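PDB 5M11: immunoreactive 84kD antigen PG93 from Porphyromonas gingivalis, which serves as an essential bacterial-surface component of the type-IX secretion system and binds calcium and zinc ions. Local coordinates for residues Glu249-Phe254 / Thr261-Ile266; Asn279-Ala284 / Leu293-Gly298; Ser548-Phe553 / Ala570-Gly575. All blocks are in the same frame, centred on the assembly; numbering follows the deposited sequence.

Interaction 1 (Glu249-Phe254 / Thr261-Ile266); sequences ENRIYF and TTQFPI
Four backbone hydrogen bonds tie the two strands together, two at each hydrogen-bonded pair. At Ile252 and Phe264, Ile252 N gives to Phe264 O over 2.8 Å in the plane of that carbonyl. Phe264 N returns a bond of 3.0 Å to Ile252 O, its N lying above the carbonyl plane. At Phe254 and Thr262, the bond from Phe254 N to Thr262 O is 2.8 Å long and nearly straight, with 174° at the hydrogen. Thr262 N answers to Phe254 O at 2.9 Å. Phe264 O is gripped twice, since Ile266 N also reaches it in an inverse gamma turn centred on Pro265, whose ring restrains phi where the strand ends. The result is a beta hairpin, strands 252-256 and 260-264, closing a four-stranded antiparallel meander like a beta-propeller blade.

Apolar contacts fill the face carrying Ile252, Phe254 and Phe264. The side chains of Ile252 and Ile266 cross obliquely, with the tip atom Ile252 CD1 3.7 Å from Ile266 CB. The Phe264 ring turns its edge to Phe254, with CE2 3.8 Å from Phe254 CB. Phe254 has CG anti to the backbone N (chi1 174°), which leads its ring away from the partner strand to stack on Phe245 of the neighbouring strand.

Polar and aromatic side chains line the other face. Tyr253 and Gln263 lie alongside, pointing the same way; Gln263 CG makes an off-centre CH-pi contact 4.3 Å from the Tyr253 ring centroid. The Gln263 amide crosses the methylenes of Arg251 obliquely, NE2 nearest to CG. Arg251 bends at chi2 (-85°), and its NE donates to Tyr253 OH at 3.0 Å, with the hydroxyl in the guanidinium plane. NH1 makes a more bent bond to Glu249 O, so the in-plane one chiefly holds the guanidinium.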
# COMPACT_ATOMS: atom_id res chain seq x y z
N GLU A 249 10.71 -26.00 14.16
CA GLU A 249 10.18 -25.13 15.21
C GLU A 249 11.08 -25.26 16.43
O GLU A 249 11.27 -26.37 16.93
CB GLU A 249 8.73 -25.48 15.54
CG GLU A 249 7.73 -24.57 14.85
CD GLU A 249 6.33 -24.68 15.42
OE1 GLU A 249 6.05 -24.03 16.45
OE2 GLU A 249 5.52 -25.44 14.84
N ASN A 250 11.72 -24.14 16.82
CA ASN A 250 12.61 -23.88 17.97
C ASN A 250 14.12 -24.10 17.65
O ASN A 250 14.95 -23.54 18.37
CB ASN A 250 12.22 -24.63 19.28
CG ASN A 250 12.63 -26.08 19.44
OD1 ASN A 250 13.81 -26.41 19.56
ND2 ASN A 250 11.65 -26.97 19.58
N ARG A 251 14.49 -24.85 16.59
CA ARG A 251 15.91 -25.03 16.29
C ARG A 251 16.20 -25.13 14.77
O ARG A 251 15.29 -25.41 13.98
CB ARG A 251 16.48 -26.26 17.04
CG ARG A 251 16.14 -27.63 16.46
CD ARG A 251 14.81 -28.19 16.93
NE ARG A 251 14.52 -29.47 16.28
CZ ARG A 251 13.30 -29.93 16.00
NH1 ARG A 251 12.23 -29.21 16.33
NH2 ARG A 251 13.14 -31.09 15.40
N ILE A 252 17.47 -24.88 14.38
CA ILE A 252 18.00 -24.96 13.01
C ILE A 252 19.00 -26.10 12.95
O ILE A 252 19.65 -26.41 13.97
CB ILE A 252 18.67 -23.63 12.52
CG1 ILE A 252 17.69 -22.49 12.32
CG2 ILE A 252 19.51 -23.81 11.24
CD1 ILE A 252 18.43 -21.17 12.08
N TYR A 253 19.15 -26.70 11.75
CA TYR A 253 20.13 -27.73 11.42
C TYR A 253 20.95 -27.21 10.27
O TYR A 253 20.42 -26.97 9.19
CB TYR A 253 19.49 -29.08 11.07
CG TYR A 253 18.71 -29.70 12.20
CD1 TYR A 253 19.31 -30.62 13.06
CD2 TYR A 253 17.35 -29.44 12.36
CE1 TYR A 253 18.59 -31.22 14.08
CE2 TYR A 253 16.62 -30.05 13.37
CZ TYR A 253 17.24 -30.94 14.23
OH TYR A 253 16.52 -31.52 15.24
N PHE A 254 22.23 -26.98 10.53
CA PHE A 254 23.16 -26.51 9.52
C PHE A 254 23.97 -27.70 9.01
O PHE A 254 24.77 -28.26 9.77
CB PHE A 254 24.05 -25.38 10.07
CG PHE A 254 25.14 -24.94 9.12
CD1 PHE A 254 24.86 -24.70 7.78
CD2 PHE A 254 26.45 -24.77 9.56
CE1 PHE A 254 25.86 -24.31 6.90
CE2 PHE A 254 27.45 -24.39 8.68
CZ PHE A 254 27.15 -24.15 7.35
N THR A 261 26.87 -31.78 10.65
CA THR A 261 25.62 -31.15 11.05
C THR A 261 25.85 -30.42 12.36
O THR A 261 26.51 -30.96 13.27
CB THR A 261 24.48 -32.18 11.15
OG1 THR A 261 24.48 -33.04 10.00
CG2 THR A 261 23.13 -31.53 11.25
N THR A 262 25.35 -29.17 12.44
CA THR A 262 25.42 -28.31 13.64
C THR A 262 24.00 -27.83 13.95
O THR A 262 23.32 -27.34 13.05
CB THR A 262 26.41 -27.14 13.46
OG1 THR A 262 27.69 -27.62 13.05
CG2 THR A 262 26.57 -26.33 14.72
N GLN A 263 23.58 -27.95 15.20
CA GLN A 263 22.26 -27.53 15.64
C GLN A 263 22.36 -26.17 16.37
O GLN A 263 23.32 -25.90 17.09
CB GLN A 263 21.67 -28.60 16.56
CG GLN A 263 20.15 -28.69 16.51
CD GLN A 263 19.62 -29.62 17.57
OE1 GLN A 263 20.04 -30.79 17.68
NE2 GLN A 263 18.67 -29.13 18.37
N PHE A 264 21.36 -25.30 16.13
CA PHE A 264 21.27 -23.98 16.74
C PHE A 264 19.86 -23.73 17.28
O PHE A 264 18.90 -23.88 16.52
CB PHE A 264 21.63 -22.87 15.73
CG PHE A 264 23.01 -22.95 15.15
CD1 PHE A 264 24.10 -22.42 15.83
CD2 PHE A 264 23.22 -23.49 13.89
CE1 PHE A 264 25.38 -22.46 15.27
CE2 PHE A 264 24.49 -23.53 13.33
CZ PHE A 264 25.57 -23.01 14.02
N PRO A 265 19.70 -23.29 18.54
CA PRO A 265 18.35 -23.00 19.04
C PRO A 265 17.80 -21.65 18.51
O PRO A 265 17.71 -20.67 19.26
CB PRO A 265 18.52 -23.03 20.55
CG PRO A 265 19.92 -22.62 20.77
CD PRO A 265 20.72 -23.03 19.58
N ILE A 266 17.43 -21.61 17.22
CA ILE A 266 16.85 -20.42 16.59
C ILE A 266 15.46 -20.78 16.09
O ILE A 266 15.34 -21.57 15.14
CB ILE A 266 17.70 -19.76 15.45
CG1 ILE A 266 19.24 -19.93 15.61
CG2 ILE A 266 17.32 -18.30 15.27
CD1 ILE A 266 19.93 -19.14 16.74

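Interaction 2 (Asn279-Ala284 / Leu293-Gly298); sequences NTAYIA and LLLAEG
Leu293 O is the best-held polar atom, approached by three groups of the opposite strand. The chief one is Ala281 N, which donates over 2.8 Å along an almost straight path (169° at the hydrogen), from above the carbonyl plane. A weak bond from the hydroxyl follows, with Thr280 OG1 3.4 Å from Leu293 O. The third is a CA-H...O contact, in which Thr280 CA lies 3.3 Å from Leu293 O. The weak hydroxyl bond depends on OG1 standing anti to the backbone N (chi1 -177°), whereas the CA contact follows from the strand pairing itself. A beta-branched residue with a polar branch thus suits an extended strand where one acceptor can take a second donor.

Leu293 N completes the hydrogen-bonded pair by giving to Ala281 O at 2.8 Å, in the plane of that carbonyl. Beyond Thr280, Asn279 O receives Leu295 N at 3.0 Å and so extends the ladder past the last regular pair. Leu295 is itself the centre of an inverse gamma turn, in which Ala296 N bonds Leu294 O, and here the second segment leaves the sheet.

Aliphatic groups pack on the face of Ala281, Ile283 and Leu293. The small Ala281 leaves space for a larger neighbour: Leu295 CD2 comes to 4.0 Å from Ala281 CB, and Phe245 of strand 244-247 touches both residues. Ile283 and Leu293 cross obliquely, with CG1 of the former 4.2 Å from CB of the latter. On the other face, which carries Thr280 and Leu294, Leu294 CD1 lies against Asn279 O.

Strands 280-284 and 290-294 form a beta hairpin, the two central strands of a four-stranded antiparallel meander in sequential order, as in a blade of a beta-propeller.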
# COMPACT_ATOMS: atom_id res chain seq x y z
N ASN A 279 31.72 -17.32 6.80
CA ASN A 279 31.69 -18.05 8.07
C ASN A 279 30.61 -17.50 9.00
O ASN A 279 30.53 -17.89 10.17
CB ASN A 279 33.06 -18.04 8.74
CG ASN A 279 34.06 -18.98 8.10
OD1 ASN A 279 33.76 -20.15 7.81
ND2 ASN A 279 35.27 -18.48 7.88
N THR A 280 29.73 -16.63 8.45
CA THR A 280 28.61 -16.01 9.14
C THR A 280 27.38 -15.97 8.21
O THR A 280 27.48 -15.59 7.04
CB THR A 280 28.99 -14.62 9.68
OG1 THR A 280 27.88 -14.09 10.39
CG2 THR A 280 29.46 -13.64 8.58
N ALA A 281 26.23 -16.38 8.73
CA ALA A 281 24.97 -16.41 7.99
C ALA A 281 23.99 -15.36 8.48
O ALA A 281 23.89 -15.10 9.67
CB ALA A 281 24.33 -17.78 8.10
N TYR A 282 23.25 -14.76 7.56
CA TYR A 282 22.28 -13.74 7.89
C TYR A 282 20.88 -14.37 7.87
O TYR A 282 20.46 -14.97 6.88
CB TYR A 282 22.46 -12.54 6.96
CG TYR A 282 23.83 -11.90 7.16
CD1 TYR A 282 24.06 -10.99 8.20
CD2 TYR A 282 24.91 -12.24 6.35
CE1 TYR A 282 25.31 -10.41 8.40
CE2 TYR A 282 26.17 -11.67 6.54
CZ TYR A 282 26.37 -10.77 7.57
OH TYR A 282 27.62 -10.25 7.79
N ILE A 283 20.22 -14.32 9.03
CA ILE A 283 18.93 -14.94 9.36
C ILE A 283 17.78 -13.92 9.28
O ILE A 283 17.96 -12.76 9.66
CB ILE A 283 19.05 -15.54 10.82
CG1 ILE A 283 20.34 -16.40 11.05
CG2 ILE A 283 17.81 -16.31 11.29
CD1 ILE A 283 20.68 -17.49 9.94
N ALA A 284 16.60 -14.36 8.78
CA ALA A 284 15.35 -13.60 8.72
C ALA A 284 14.41 -14.22 9.76
O ALA A 284 14.03 -15.40 9.65
CB ALA A 284 14.74 -13.63 7.32
N LEU A 293 24.64 -14.95 12.33
CA LEU A 293 25.04 -16.12 13.10
C LEU A 293 26.36 -16.66 12.62
O LEU A 293 26.48 -17.02 11.46
CB LEU A 293 23.95 -17.21 12.97
CG LEU A 293 24.23 -18.59 13.60
CD1 LEU A 293 23.96 -18.60 15.11
CD2 LEU A 293 23.40 -19.64 12.94
N LEU A 294 27.34 -16.79 13.53
CA LEU A 294 28.65 -17.39 13.25
C LEU A 294 28.41 -18.89 13.15
O LEU A 294 27.83 -19.49 14.06
CB LEU A 294 29.67 -17.04 14.36
CG LEU A 294 31.12 -17.52 14.18
CD1 LEU A 294 31.88 -16.66 13.20
CD2 LEU A 294 31.84 -17.51 15.48
N LEU A 295 28.78 -19.50 12.01
CA LEU A 295 28.49 -20.92 11.78
C LEU A 295 29.47 -21.85 12.53
O LEU A 295 30.22 -22.61 11.91
CB LEU A 295 28.46 -21.21 10.27
CG LEU A 295 27.39 -20.44 9.48
CD1 LEU A 295 27.78 -20.27 8.03
CD2 LEU A 295 26.03 -21.08 9.63
N ALA A 296 29.40 -21.81 13.89
CA ALA A 296 30.20 -22.58 14.86
C ALA A 296 29.31 -23.10 15.99
O ALA A 296 28.48 -22.34 16.49
CB ALA A 296 31.30 -21.69 15.42
N GLU A 297 29.48 -24.37 16.39
CA GLU A 297 28.70 -25.13 17.39
C GLU A 297 28.15 -24.29 18.57
O GLU A 297 26.98 -24.43 18.93
CB GLU A 297 29.52 -26.30 17.96
CG GLU A 297 28.72 -27.56 18.28
CD GLU A 297 28.46 -28.52 17.13
OE1 GLU A 297 29.44 -28.98 16.50
OE2 GLU A 297 27.28 -28.85 16.89
N GLY A 298 28.99 -23.45 19.15
CA GLY A 298 28.57 -22.66 20.30
C GLY A 298 28.30 -21.21 20.00
O GLY A 298 28.74 -20.33 20.76

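Interaction 3 (Ser548-Phe553 / Ala570-Gly575); sequences SDIGIF and AVRPVG
Arg572 sits at the break between the two short strand pieces of 570-575, its CG anti to the carbonyl carbon, beside the backbone N, and its chain extended through chi2. CG packs against Phe553 CB at 3.9 Å. A bend at chi3 (85°) then carries the guanidinium across to Ile550. There Ile550 CD1 sits over one face of the flat group, 3.7 Å from Arg572 CZ, and it lies nearest NH1 at 3.5 Å. The two side chains cross at about a right angle, a methyl against a broad, planar cation. NH2 comes close to Ile550 O without a suitable hydrogen-bond angle; its salt bridge goes to Asp586.

Ala570 is small enough to let its CB approach Phe553 CD1 at 3.7 Å, while the Phe553 ring also meets His530. Pro573 CG packs loosely on Ile552 CG2, and having no N-H the proline suits a break in the ladder. At the far end Ser548 OG makes an ST turn with Ile550 N.

Strands 533-538, 544-548, 551-555, 570-575 and 582-583 follow one another as an antiparallel meander, as in a beta-propeller blade, with Tyr583 of the last strand touching Arg572.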
# COMPACT_ATOMS: atom_id res chain seq x y z
N SER A 548 -20.16 7.28 -4.63
CA SER A 548 -20.90 6.04 -4.57
C SER A 548 -20.31 4.98 -5.53
O SER A 548 -19.22 5.15 -6.07
CB SER A 548 -22.36 6.31 -4.93
OG SER A 548 -22.55 6.55 -6.32
N ASP A 549 -21.06 3.88 -5.73
CA ASP A 549 -20.73 2.80 -6.64
C ASP A 549 -20.93 3.25 -8.11
O ASP A 549 -20.34 2.64 -9.01
CB ASP A 549 -21.62 1.59 -6.33
CG ASP A 549 -23.11 1.87 -6.51
OD1 ASP A 549 -23.66 2.70 -5.75
OD2 ASP A 549 -23.70 1.29 -7.45
N ILE A 550 -21.77 4.29 -8.35
CA ILE A 550 -22.09 4.79 -9.70
C ILE A 550 -21.43 6.17 -9.99
O ILE A 550 -21.77 6.81 -10.98
CB ILE A 550 -23.63 4.82 -9.94
CG1 ILE A 550 -24.33 5.87 -9.05
CG2 ILE A 550 -24.26 3.43 -9.78
CD1 ILE A 550 -25.62 6.44 -9.63
N GLY A 551 -20.48 6.58 -9.15
CA GLY A 551 -19.77 7.84 -9.33
C GLY A 551 -19.94 8.88 -8.23
O GLY A 551 -20.29 8.55 -7.10
N ILE A 552 -19.68 10.14 -8.58
CA ILE A 552 -19.75 11.26 -7.64
C ILE A 552 -20.95 12.18 -7.97
O ILE A 552 -21.40 12.22 -9.11
CB ILE A 552 -18.37 12.00 -7.66
CG1 ILE A 552 -18.13 12.76 -6.34
CG2 ILE A 552 -18.17 12.89 -8.92
CD1 ILE A 552 -16.70 13.30 -6.15
N PHE A 553 -21.47 12.90 -6.94
CA PHE A 553 -22.60 13.86 -7.01
C PHE A 553 -22.70 14.71 -5.74
O PHE A 553 -22.47 14.20 -4.63
CB PHE A 553 -23.96 13.17 -7.30
CG PHE A 553 -24.30 11.97 -6.45
CD1 PHE A 553 -24.99 12.11 -5.26
CD2 PHE A 553 -23.92 10.69 -6.84
CE1 PHE A 553 -25.31 11.00 -4.48
CE2 PHE A 553 -24.22 9.58 -6.05
CZ PHE A 553 -24.92 9.74 -4.88
N ALA A 570 -29.44 16.27 -5.69
CA ALA A 570 -28.07 15.87 -5.99
C ALA A 570 -27.76 16.20 -7.42
O ALA A 570 -28.59 15.94 -8.30
CB ALA A 570 -27.89 14.38 -5.75
N VAL A 571 -26.60 16.82 -7.66
CA VAL A 571 -26.16 17.21 -9.00
C VAL A 571 -25.04 16.27 -9.45
O VAL A 571 -23.97 16.22 -8.81
CB VAL A 571 -25.70 18.70 -9.06
CG1 VAL A 571 -25.18 19.06 -10.45
CG2 VAL A 571 -26.80 19.65 -8.62
N ARG A 572 -25.28 15.52 -10.55
CA ARG A 572 -24.27 14.65 -11.16
C ARG A 572 -23.48 15.52 -12.14
O ARG A 572 -24.08 16.10 -13.05
CB ARG A 572 -24.87 13.41 -11.83
CG ARG A 572 -25.38 12.37 -10.85
CD ARG A 572 -25.82 11.11 -11.57
NE ARG A 572 -24.69 10.21 -11.81
CZ ARG A 572 -24.81 8.96 -12.25
NH1 ARG A 572 -26.01 8.45 -12.49
NH2 ARG A 572 -23.73 8.22 -12.43
N PRO A 573 -22.16 15.73 -11.89
CA PRO A 573 -21.38 16.63 -12.74
C PRO A 573 -21.38 16.19 -14.20
O PRO A 573 -21.34 14.99 -14.49
CB PRO A 573 -19.98 16.58 -12.13
CG PRO A 573 -20.17 16.10 -10.76
CD PRO A 573 -21.31 15.15 -10.82
N VAL A 574 -21.45 17.17 -15.11
CA VAL A 574 -21.48 16.94 -16.55
C VAL A 574 -20.20 17.53 -17.17
O VAL A 574 -19.91 18.72 -16.98
CB VAL A 574 -22.78 17.51 -17.17
CG1 VAL A 574 -22.75 17.47 -18.69
CG2 VAL A 574 -24.01 16.77 -16.64
N GLY A 575 -19.45 16.69 -17.88
CA GLY A 575 -18.21 17.07 -18.55
C GLY A 575 -18.23 16.87 -20.05
O GLY A 575 -19.17 16.28 -20.60

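Interactions 1 and 2 belong to consecutive four-stranded sheets, their centres 11 Å apart, and they pack directly. Phe264 of interaction 1 supplies much of the join, its CD1 lying 3.9 Å from Leu293 CD1. Phe254 CE2 likewise meets Leu295 CB at 3.7 Å, so the aromatic face of one sheet abuts the leucines of the next. Interaction 3 is on the opposite side of the chain's centre, its centre about 61 Å from either of the other two. It alone comes near metal sites: the Ile552 side chain is about 9 Å from that of the zinc ligand Asp592, whose ion is absent here, and the side chain of Pro573 is about 13 Å from a bound zinc ion.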